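Local coordinates for protein putative fluoride ion transporter CrcB (PDB 5NKQ) that forms a fluoride-specific channel in the cell inner membrane that lowers cytoplasmic fluoride, and so its toxicity, while excluding chloride, at residues G47-V52 / G74-L79; S83-E88 / A102-A107. All coordinates share one frame; numbering follows the deposited sequence.

Interaction 1 of 2, residues G47-V52 / G74-L79; sequences GYLIGV and GFLGGL. With NA (sodium ion), chain I.
Leu76 faces Leu49 and Ile50 where helix 37-59 and helix 65-79 run nearly antiparallel, the axes of 47-52 and 74-79 lying 10.1 Å apart at an angle of 161°. The nearest backbone pair is Ile50 and Leu76, with CA atoms 7.0 Å apart. Leu76 has the largest share of the contact and divides its two methyls between two neighbours. CD2 lies 3.6 Å from Leu49 CB and also meets Leu49 CD1. CD1 goes to the root of Ile50, 3.6 Å from its backbone N and CA, with CB only slightly farther. With CG of Leu76 set opposite its own carbonyl carbon (chi1 -64°), the fork reaches the other helix. Leu49 has a similar first torsion, and the two leucine side chains cross at about a right angle. Ile50 takes part through CB and its main chain rather than through the end of its side chain.

Both segments belong to transmembrane helices of a Fluc channel, which has two fluoride pathways and a central sodium ion. Leu76 points to the neighbouring helix, while the next residue turns its carbonyl to the metal: Gly77 O binds sodium at 2.3 Å. Thr80 O of the same chain and the Gly77 O and Thr80 O of the second subunit complete the site. The sodium thus ties the two subunits together through their main-chain carbonyls. The helix widens to a pi-type turn at 74-76, just before Gly77.

Phe75 touches the contact from one side. Leu49 CD1 meets its ring at the edge, near the ring plane, 4.3 Å from CE2. Leu18 and Leu22 of helix 6-30 pack on the same phenylalanine, and Ile50 packs on Ala87 of the second subunit.

Interaction 2 of 2, residues S83-E88 / A102-A107; sequences STFSAE and AAYAGA
The ring of Tyr104 lies against Phe85, and its hydroxyl reaches Glu88 on the same helix as Phe85. The tight part is here. Tyr104 OH donates a hydrogen bond of 2.6 Å to Glu88 OE2. It arrives on the syn side of the carboxylate, 33° out of its plane. Carboxylate and tyrosine ring are turned 69° apart. The carboxylate has further partners: OE1 bonds to Thr39 OG1 and to a polar side chain of another protein's chain. With both oxygens engaged, its rotation is probably restricted.

Phe85 CD1 approaches Tyr104 CE2 to 3.4 Å. The two side chains run antiparallel alongside each other, their rings meeting obliquely, with planes at 38° and centroids 5.3 Å apart. Both rings line a fluoride pocket of the Fluc channel, together with Thr39, Leu40, Asn43 and Ser108. Tyr104 is one of the residues that bind fluoride there. The helices themselves, 83-95 and 98-126, run nearly antiparallel.

Packing is looser toward Ala105. CG of Phe85 lies opposite the backbone N, which carries the ring across to helix 98-126. There the ring edge meets Ala105 CA in its plane, 3.7 Å from CZ, and the methyl CB is slightly farther off. Ala105 is partly exposed and marks the looser side of the contact.

In the fold
Interactions 1 and 2 follow each other along the chain, since helix 65-79 leads into helix 83-95. Their centres are 18 Å apart. Interaction 1 lies near the centre of the chain, about 4 Å from it, and interaction 2 about 14 Å from it. Central position does not mean deeper burial: interaction 1 is partly buried, interaction 2 buried. Each joins a different pair of nearly antiparallel helices, and both border the second subunit. Their chemistry differs. Interaction 1 is mostly aliphatic packing, with one ring edge, beside a structural sodium site. Interaction 2 is aromatic, with a hydrogen-bonded carboxylate, and contributes two rings to a fluoride pocket.

Interaction 1 of 2, residues G47-V52 / G74-L79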
ATOM      1  N   GLY A  47      -1.118  -1.502   9.276  1.00 28.66           N
ATOM      2  CA  GLY A  47      -2.052  -2.614   9.247  1.00 27.73           C
ATOM      3  C   GLY A  47      -2.663  -2.893  10.607  1.00 36.52           C
ATOM      4  O   GLY A  47      -3.855  -3.193  10.714  1.00 38.05           O
ATOM      5  N   TYR A  48      -1.857  -2.790  11.666  1.00 30.57           N
ATOM      6  CA  TYR A  48      -2.383  -2.974  13.014  1.00 32.46           C
ATOM      7  C   TYR A  48      -3.318  -1.833  13.402  1.00 30.08           C
ATOM      8  O   TYR A  48      -4.367  -2.065  14.014  1.00 31.58           O
ATOM      9  CB  TYR A  48      -1.229  -3.089  14.011  1.00 30.79           C
ATOM     10  CG  TYR A  48      -1.664  -3.238  15.452  1.00 36.48           C
ATOM     11  CD1 TYR A  48      -2.043  -4.475  15.959  1.00 38.76           C
ATOM     12  CD2 TYR A  48      -1.686  -2.145  16.309  1.00 35.69           C
ATOM     13  CE1 TYR A  48      -2.438  -4.617  17.275  1.00 39.73           C
ATOM     14  CE2 TYR A  48      -2.078  -2.278  17.629  1.00 36.54           C
ATOM     15  CZ  TYR A  48      -2.454  -3.516  18.106  1.00 41.28           C
ATOM     16  OH  TYR A  48      -2.846  -3.655  19.417  1.00 46.29           O
ATOM     17  N   LEU A  49      -2.958  -0.598  13.047  1.00 29.46           N
ATOM     18  CA  LEU A  49      -3.742   0.551  13.486  1.00 29.13           C
ATOM     19  C   LEU A  49      -5.088   0.633  12.777  1.00 30.39           C
ATOM     20  O   LEU A  49      -6.047   1.171  13.342  1.00 27.82           O
ATOM     21  CB  LEU A  49      -2.947   1.840  13.276  1.00 28.92           C
ATOM     22  CG  LEU A  49      -1.776   2.050  14.238  1.00 31.71           C
ATOM     23  CD1 LEU A  49      -1.049   3.351  13.934  1.00 30.94           C
ATOM     24  CD2 LEU A  49      -2.266   2.029  15.678  1.00 28.28           C
ATOM     25  N   ILE A  50      -5.188   0.117  11.550  1.00 30.75           N
ATOM     26  CA  ILE A  50      -6.488   0.135  10.887  1.00 27.55           C
ATOM     27  C   ILE A  50      -7.392  -0.951  11.456  1.00 27.67           C
ATOM     28  O   ILE A  50      -8.618  -0.800  11.462  1.00 27.81           O
ATOM     29  CB  ILE A  50      -6.335   0.015   9.360  1.00 32.53           C
ATOM     30  CG1 ILE A  50      -7.657   0.365   8.671  1.00 27.24           C
ATOM     31  CG2 ILE A  50      -5.869  -1.378   8.960  1.00 27.43           C
ATOM     32  CD1 ILE A  50      -7.561   0.457   7.166  1.00 32.40           C
ATOM     33  N   GLY A  51      -6.818  -2.049  11.950  1.00 30.14           N
ATOM     34  CA  GLY A  51      -7.613  -2.997  12.711  1.00 32.89           C
ATOM     35  C   GLY A  51      -8.116  -2.395  14.008  1.00 34.01           C
ATOM     36  O   GLY A  51      -9.243  -2.661  14.434  1.00 30.84           O
ATOM     37  N   VAL A  52      -7.287  -1.566  14.647  1.00 34.65           N
ATOM     38  CA  VAL A  52      -7.725  -0.837  15.834  1.00 33.61           C
ATOM     39  C   VAL A  52      -8.828   0.148  15.470  1.00 35.82           C
ATOM     40  O   VAL A  52      -9.852   0.245  16.156  1.00 39.05           O
ATOM     41  CB  VAL A  52      -6.531  -0.125  16.495  1.00 28.34           C
ATOM     42  CG1 VAL A  52      -7.010   0.807  17.600  1.00 29.71           C
ATOM     43  CG2 VAL A  52      -5.535  -1.142  17.035  1.00 28.55           C
ATOM     44  N   GLY A  74      -6.839   9.401   5.869  1.00 29.59           N
ATOM     45  CA  GLY A  74      -5.727  10.328   5.891  1.00 26.87           C
ATOM     46  C   GLY A  74      -4.457   9.740   6.474  1.00 32.21           C
ATOM     47  O   GLY A  74      -3.537   9.385   5.732  1.00 30.52           O
ATOM     48  N   PHE A  75      -4.408   9.616   7.804  1.00 28.45           N
ATOM     49  CA  PHE A  75      -3.168   9.243   8.480  1.00 35.05           C
ATOM     50  C   PHE A  75      -2.680   7.867   8.040  1.00 32.63           C
ATOM     51  O   PHE A  75      -1.546   7.715   7.572  1.00 27.19           O
ATOM     52  CB  PHE A  75      -3.363   9.288   9.996  1.00 27.31           C
ATOM     53  CG  PHE A  75      -2.155   8.850  10.772  1.00 36.59           C
ATOM     54  CD1 PHE A  75      -1.058   9.687  10.899  1.00 37.31           C
ATOM     55  CD2 PHE A  75      -2.115   7.604  11.373  1.00 27.53           C
ATOM     56  CE1 PHE A  75       0.059   9.287  11.611  1.00 36.86           C
ATOM     57  CE2 PHE A  75      -1.002   7.199  12.088  1.00 31.74           C
ATOM     58  CZ  PHE A  75       0.086   8.042  12.206  1.00 34.60           C
ATOM     59  N   LEU A  76      -3.524   6.845   8.191  1.00 30.69           N
ATOM     60  CA  LEU A  76      -3.106   5.495   7.826  1.00 33.27           C
ATOM     61  C   LEU A  76      -2.919   5.352   6.321  1.00 36.03           C
ATOM     62  O   LEU A  76      -2.110   4.529   5.875  1.00 37.09           O
ATOM     63  CB  LEU A  76      -4.119   4.478   8.347  1.00 32.88           C
ATOM     64  CG  LEU A  76      -4.207   4.444   9.873  1.00 32.82           C
ATOM     65  CD1 LEU A  76      -5.267   3.461  10.335  1.00 32.78           C
ATOM     66  CD2 LEU A  76      -2.850   4.109  10.474  1.00 27.47           C
ATOM     67  N   GLY A  77      -3.647   6.139   5.527  1.00 34.49           N
ATOM     68  CA  GLY A  77      -3.433   6.145   4.093  1.00 29.80           C
ATOM     69  C   GLY A  77      -2.145   6.818   3.672  1.00 32.20           C
ATOM     70  O   GLY A  77      -1.656   6.564   2.567  1.00 36.56           O
ATOM     71  N   GLY A  78      -1.587   7.673   4.524  1.00 28.25           N
ATOM     72  CA  GLY A  78      -0.306   8.286   4.242  1.00 27.01           C
ATOM     73  C   GLY A  78       0.836   7.526   4.879  1.00 32.43           C
ATOM     74  O   GLY A  78       1.980   7.607   4.423  1.00 33.23           O
ATOM     75  N   LEU A  79       0.529   6.770   5.937  1.00 27.20           N
ATOM     76  CA  LEU A  79       1.559   5.998   6.625  1.00 27.35           C
ATOM     77  C   LEU A  79       1.950   4.760   5.826  1.00 27.33           C
ATOM     78  O   LEU A  79       3.139   4.491   5.623  1.00 27.42           O
ATOM     79  CB  LEU A  79       1.073   5.606   8.020  1.00 27.45           C
ATOM     80  CG  LEU A  79       1.981   4.651   8.793  1.00 37.76           C
ATOM     81  CD1 LEU A  79       3.363   5.263   9.003  1.00 27.77           C
ATOM     82  CD2 LEU A  79       1.343   4.277  10.119  1.00 27.73           C
TER
HETATM   83 NA    NA I 201      -0.216   5.319   1.290  1.00 39.07          NA

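Interaction 2 of 2, residues S83-E88 / A102-A107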
ATOM      1  N   SER A  83       2.942   1.493  -3.467  1.00 29.57           N
ATOM      2  CA  SER A  83       3.855   1.800  -4.562  1.00 26.88           C
ATOM      3  C   SER A  83       5.306   1.619  -4.138  1.00 31.83           C
ATOM      4  O   SER A  83       6.100   1.001  -4.859  1.00 32.86           O
ATOM      5  CB  SER A  83       3.613   3.226  -5.058  1.00 29.18           C
ATOM      6  OG  SER A  83       3.679   4.154  -3.989  1.00 29.89           O
ATOM      7  N   THR A  84       5.676   2.160  -2.975  1.00 27.06           N
ATOM      8  CA  THR A  84       7.039   1.988  -2.483  1.00 36.04           C
ATOM      9  C   THR A  84       7.357   0.513  -2.270  1.00 37.43           C
ATOM     10  O   THR A  84       8.454   0.051  -2.607  1.00 27.45           O
ATOM     11  CB  THR A  84       7.240   2.774  -1.186  1.00 38.44           C
ATOM     12  OG1 THR A  84       6.912   4.152  -1.403  1.00 40.31           O
ATOM     13  CG2 THR A  84       8.686   2.674  -0.719  1.00 35.18           C
ATOM     14  N   PHE A  85       6.403  -0.244  -1.722  1.00 31.37           N
ATOM     15  CA  PHE A  85       6.580  -1.688  -1.604  1.00 32.55           C
ATOM     16  C   PHE A  85       6.764  -2.333  -2.971  1.00 30.33           C
ATOM     17  O   PHE A  85       7.583  -3.247  -3.131  1.00 33.24           O
ATOM     18  CB  PHE A  85       5.384  -2.302  -0.874  1.00 36.82           C
ATOM     19  CG  PHE A  85       5.204  -3.773  -1.133  1.00 35.72           C
ATOM     20  CD1 PHE A  85       5.973  -4.707  -0.461  1.00 38.13           C
ATOM     21  CD2 PHE A  85       4.259  -4.220  -2.043  1.00 35.54           C
ATOM     22  CE1 PHE A  85       5.811  -6.058  -0.697  1.00 38.26           C
ATOM     23  CE2 PHE A  85       4.093  -5.570  -2.283  1.00 37.92           C
ATOM     24  CZ  PHE A  85       4.869  -6.491  -1.609  1.00 38.39           C
ATOM     25  N   SER A  86       6.018  -1.863  -3.973  1.00 30.59           N
ATOM     26  CA  SER A  86       6.108  -2.450  -5.305  1.00 28.67           C
ATOM     27  C   SER A  86       7.460  -2.167  -5.949  1.00 32.72           C
ATOM     28  O   SER A  86       8.059  -3.058  -6.562  1.00 27.22           O
ATOM     29  CB  SER A  86       4.971  -1.926  -6.184  1.00 26.86           C
ATOM     30  OG  SER A  86       4.953  -2.577  -7.442  1.00 36.17           O
ATOM     31  N   ALA A  87       7.959  -0.935  -5.819  1.00 30.20           N
ATOM     32  CA  ALA A  87       9.240  -0.589  -6.427  1.00 27.32           C
ATOM     33  C   ALA A  87      10.393  -1.304  -5.735  1.00 35.01           C
ATOM     34  O   ALA A  87      11.349  -1.732  -6.394  1.00 31.96           O
ATOM     35  CB  ALA A  87       9.448   0.925  -6.392  1.00 27.34           C
ATOM     36  N   GLU A  88      10.327  -1.438  -4.408  1.00 27.61           N
ATOM     37  CA  GLU A  88      11.360  -2.176  -3.688  1.00 34.99           C
ATOM     38  C   GLU A  88      11.374  -3.642  -4.100  1.00 34.55           C
ATOM     39  O   GLU A  88      12.444  -4.226  -4.314  1.00 35.77           O
ATOM     40  CB  GLU A  88      11.147  -2.045  -2.180  1.00 27.91           C
ATOM     41  CG  GLU A  88      11.343  -0.636  -1.641  1.00 39.60           C
ATOM     42  CD  GLU A  88      10.743  -0.449  -0.258  1.00 42.61           C
ATOM     43  OE1 GLU A  88      11.238   0.414   0.496  1.00 41.74           O
ATOM     44  OE2 GLU A  88       9.775  -1.166   0.075  1.00 42.21           O
ATOM     45  N   ALA A 102      10.258 -12.702  -2.709  1.00 43.87           N
ATOM     46  CA  ALA A 102       9.084 -13.442  -2.257  1.00 42.33           C
ATOM     47  C   ALA A 102       8.921 -13.346  -0.746  1.00 40.45           C
ATOM     48  O   ALA A 102       7.795 -13.283  -0.239  1.00 42.43           O
ATOM     49  CB  ALA A 102       9.181 -14.903  -2.696  1.00 41.80           C
ATOM     50  N   ALA A 103      10.035 -13.330  -0.009  1.00 37.37           N
ATOM     51  CA  ALA A 103       9.959 -13.180   1.439  1.00 37.87           C
ATOM     52  C   ALA A 103       9.492 -11.782   1.826  1.00 40.39           C
ATOM     53  O   ALA A 103       8.751 -11.619   2.802  1.00 39.75           O
ATOM     54  CB  ALA A 103      11.316 -13.487   2.072  1.00 34.22           C
ATOM     55  N   TYR A 104       9.913 -10.762   1.074  1.00 38.73           N
ATOM     56  CA  TYR A 104       9.479  -9.402   1.378  1.00 38.05           C
ATOM     57  C   TYR A 104       8.007  -9.205   1.043  1.00 35.31           C
ATOM     58  O   TYR A 104       7.280  -8.537   1.787  1.00 35.33           O
ATOM     59  CB  TYR A 104      10.344  -8.391   0.626  1.00 33.77           C
ATOM     60  CG  TYR A 104       9.996  -6.953   0.935  1.00 31.37           C
ATOM     61  CD1 TYR A 104      10.095  -6.458   2.229  1.00 30.04           C
ATOM     62  CD2 TYR A 104       9.577  -6.088  -0.067  1.00 35.26           C
ATOM     63  CE1 TYR A 104       9.779  -5.144   2.517  1.00 31.45           C
ATOM     64  CE2 TYR A 104       9.262  -4.772   0.212  1.00 35.51           C
ATOM     65  CZ  TYR A 104       9.363  -4.305   1.506  1.00 35.31           C
ATOM     66  OH  TYR A 104       9.048  -2.995   1.789  1.00 34.41           O
ATOM     67  N   ALA A 105       7.550  -9.776  -0.073  1.00 35.39           N
ATOM     68  CA  ALA A 105       6.129  -9.716  -0.397  1.00 40.29           C
ATOM     69  C   ALA A 105       5.308 -10.533   0.591  1.00 40.23           C
ATOM     70  O   ALA A 105       4.220 -10.113   1.001  1.00 39.27           O
ATOM     71  CB  ALA A 105       5.895 -10.202  -1.827  1.00 45.59           C
ATOM     72  N   GLY A 106       5.817 -11.700   0.990  1.00 41.58           N
ATOM     73  CA  GLY A 106       5.102 -12.516   1.957  1.00 40.45           C
ATOM     74  C   GLY A 106       5.040 -11.876   3.331  1.00 43.50           C
ATOM     75  O   GLY A 106       3.999 -11.910   3.993  1.00 44.55           O
ATOM     76  N   ALA A 107       6.151 -11.288   3.780  1.00 44.02           N
ATOM     77  CA  ALA A 107       6.152 -10.613   5.073  1.00 42.76           C
ATOM     78  C   ALA A 107       5.281  -9.364   5.055  1.00 43.95           C
ATOM     79  O   ALA A 107       4.689  -9.008   6.080  1.00 41.15           O
ATOM     80  CB  ALA A 107       7.580 -10.258   5.486  1.00 38.83           C
TER